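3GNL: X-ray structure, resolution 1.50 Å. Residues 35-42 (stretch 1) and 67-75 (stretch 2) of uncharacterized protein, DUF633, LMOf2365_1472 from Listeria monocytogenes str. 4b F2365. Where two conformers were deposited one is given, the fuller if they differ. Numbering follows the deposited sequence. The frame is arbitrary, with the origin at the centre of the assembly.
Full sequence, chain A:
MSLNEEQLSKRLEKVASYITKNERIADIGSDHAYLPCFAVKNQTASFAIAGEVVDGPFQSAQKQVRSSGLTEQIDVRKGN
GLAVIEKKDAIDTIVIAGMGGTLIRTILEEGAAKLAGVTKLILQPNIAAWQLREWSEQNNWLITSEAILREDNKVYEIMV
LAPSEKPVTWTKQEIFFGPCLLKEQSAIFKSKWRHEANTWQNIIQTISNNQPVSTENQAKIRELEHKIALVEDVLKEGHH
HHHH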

# COMPACT_ATOMS: atom_id res chain seq x y z
N LEU A 35 5.97 -13.84 2.52
CA LEU A 35 6.94 -12.84 2.07
C LEU A 35 8.23 -12.83 2.89
O LEU A 35 9.32 -12.87 2.30
CB LEU A 35 6.25 -11.47 1.90
CG LEU A 35 7.14 -10.30 1.53
CD1 LEU A 35 6.34 -9.23 0.74
CD2 LEU A 35 7.86 -9.67 2.68
N PRO A 36 8.16 -12.83 4.23
CA PRO A 36 9.37 -12.92 5.05
C PRO A 36 10.16 -14.16 4.74
O PRO A 36 11.40 -14.09 4.64
CB PRO A 36 8.83 -12.99 6.47
CG PRO A 36 7.53 -12.21 6.40
CD PRO A 36 6.96 -12.52 5.04
N CYS A 37 9.51 -15.29 4.54
CA CYS A 37 10.26 -16.52 4.24
C CYS A 37 10.96 -16.38 2.90
O CYS A 37 12.12 -16.75 2.79
CB CYS A 37 9.37 -17.76 4.26
SG CYS A 37 8.80 -18.25 5.98
N PHE A 38 10.24 -15.86 1.91
CA PHE A 38 10.80 -15.71 0.55
C PHE A 38 12.02 -14.77 0.59
O PHE A 38 13.04 -15.07 -0.04
CB PHE A 38 9.73 -15.14 -0.35
CG PHE A 38 10.22 -14.69 -1.70
CD1 PHE A 38 10.26 -15.59 -2.75
CD2 PHE A 38 10.52 -13.36 -1.93
CE1 PHE A 38 10.66 -15.18 -4.05
CE2 PHE A 38 10.89 -12.93 -3.23
CZ PHE A 38 10.96 -13.85 -4.27
N ALA A 39 11.94 -13.69 1.37
CA ALA A 39 12.97 -12.68 1.36
C ALA A 39 14.18 -13.12 2.17
O ALA A 39 15.34 -12.79 1.84
CB ALA A 39 12.45 -11.38 1.83
N VAL A 40 13.95 -13.88 3.24
CA VAL A 40 15.09 -14.40 4.00
C VAL A 40 15.81 -15.47 3.17
O VAL A 40 17.05 -15.47 3.06
CB VAL A 40 14.63 -14.93 5.37
CG1 VAL A 40 15.74 -15.78 6.07
CG2 VAL A 40 14.25 -13.76 6.25
N LYS A 41 15.03 -16.34 2.54
CA LYS A 41 15.56 -17.48 1.79
C LYS A 41 16.43 -17.01 0.65
O LYS A 41 17.52 -17.55 0.41
CB LYS A 41 14.44 -18.34 1.26
CG LYS A 41 14.04 -19.46 2.19
CD LYS A 41 14.89 -20.71 1.97
CE LYS A 41 14.03 -21.99 1.96
NZ LYS A 41 13.17 -22.16 3.18
N ASN A 42 15.94 -16.01 -0.06
CA ASN A 42 16.65 -15.58 -1.23
C ASN A 42 17.72 -14.53 -0.92
O ASN A 42 18.39 -14.05 -1.84
CB ASN A 42 15.68 -15.19 -2.36
CG ASN A 42 15.00 -13.84 -2.13
OD1 ASN A 42 15.34 -13.05 -1.23
ND2 ASN A 42 14.03 -13.55 -3.02
N SER A 67 8.09 -24.63 9.15
CA SER A 67 8.15 -25.44 7.94
C SER A 67 9.28 -25.03 6.99
O SER A 67 9.76 -25.84 6.21
CB SER A 67 6.82 -25.37 7.20
OG SER A 67 6.88 -26.06 5.96
N SER A 68 9.67 -23.76 7.03
CA SER A 68 10.72 -23.23 6.17
C SER A 68 12.09 -23.38 6.81
O SER A 68 13.10 -23.11 6.16
CB SER A 68 10.44 -21.75 5.86
OG SER A 68 9.32 -21.66 5.00
N GLY A 69 12.14 -23.78 8.07
CA GLY A 69 13.40 -23.86 8.80
C GLY A 69 14.01 -22.51 9.07
O GLY A 69 15.24 -22.36 9.18
N LEU A 70 13.15 -21.50 9.20
CA LEU A 70 13.60 -20.13 9.35
C LEU A 70 13.36 -19.53 10.73
O LEU A 70 13.41 -18.31 10.90
CB LEU A 70 12.98 -19.27 8.24
CG LEU A 70 13.50 -19.64 6.84
CD1 LEU A 70 12.81 -18.83 5.74
CD2 LEU A 70 15.04 -19.52 6.82
N THR A 71 13.11 -20.37 11.73
CA THR A 71 12.85 -19.83 13.05
C THR A 71 13.98 -18.96 13.62
O THR A 71 13.71 -18.09 14.46
CB THR A 71 12.47 -20.92 14.07
OG1 THR A 71 13.59 -21.81 14.21
CG2 THR A 71 11.24 -21.69 13.59
N GLU A 72 15.24 -19.18 13.19
CA GLU A 72 16.37 -18.39 13.68
C GLU A 72 16.44 -16.99 13.06
O GLU A 72 17.06 -16.09 13.63
CB GLU A 72 17.71 -19.13 13.52
CG GLU A 72 17.91 -20.28 14.53
CD GLU A 72 19.32 -20.86 14.51
OE1 GLU A 72 19.48 -22.06 14.17
OE2 GLU A 72 20.28 -20.13 14.81
N GLN A 73 15.80 -16.82 11.90
CA GLN A 73 15.86 -15.52 11.19
C GLN A 73 14.55 -14.73 11.19
O GLN A 73 14.56 -13.56 10.80
CB GLN A 73 16.35 -15.72 9.75
CG GLN A 73 17.90 -15.87 9.68
CD GLN A 73 18.41 -16.04 8.26
OE1 GLN A 73 18.30 -17.12 7.68
NE2 GLN A 73 19.02 -14.98 7.70
N ILE A 74 13.46 -15.35 11.63
CA ILE A 74 12.13 -14.74 11.59
C ILE A 74 11.39 -14.94 12.88
O ILE A 74 11.18 -16.08 13.34
CB ILE A 74 11.28 -15.26 10.44
CG1 ILE A 74 12.05 -15.12 9.09
CG2 ILE A 74 9.93 -14.55 10.43
CD1 ILE A 74 11.34 -15.76 7.97
N ASP A 75 11.02 -13.82 13.48
CA ASP A 75 10.25 -13.79 14.70
C ASP A 75 8.81 -13.55 14.30
O ASP A 75 8.50 -12.58 13.61
CB ASP A 75 10.68 -12.64 15.61
CG ASP A 75 12.06 -12.85 16.29
OD1 ASP A 75 12.57 -14.01 16.33
OD2 ASP A 75 12.63 -11.83 16.78
O HOH W 1 18.92 -14.18 4.64

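A weak hydrogen bond from the end of a lysine joins the two stretches: Lys 41 NZ donates to Ser 68 O over 3.1 Å. The CA-to-CB bond of Lys 41 points sideways, yet the end of the side chain comes nearer, with chi1 at -92° and chi3 at -136°, both between wells. Its CG lies 3.8 Å from Leu 70 CD1, while the amine meets the backbone oxygen just before Gly 69. That glycine has positive phi (68°) in a Schellman motif, where the chain leaves its helix and turns into the loop carrying Leu 70.

The rest of the contact is mainly apolar. Val 40, whose CA-to-CB bond points toward the second stretch, covers two neighbours with its two methyls: CG1 is 3.9 Å from Leu 70 CD2, and CG2 is 3.8 Å from Ile 74 CG1. One helical turn earlier, Ile 74 CD1 sits 4.0 Å from Pro 36 CB and 4.1 Å from Cys 37 SG, while Leu 70 CD1 approaches Cys 37 CB at 3.9 Å. Between Leu 70 and Ile 74 the backbone turns: Leu 70 O accepts from Gln 73 N at 3.0 Å and, weakly, from Ile 74 N at 3.0 Å.

Cys 37 SG also lies 3.6 Å from Ser 68 OG. At the Val 40 end, Gln 73 OE1 comes within 3.3 Å of Val 40 CG1, a van der Waals contact, and its amide nitrogen reaches the helix through solvent: water 1 donates to Val 40 O at 2.8 Å and accepts from Gln 73 NE2 at 3.2 Å.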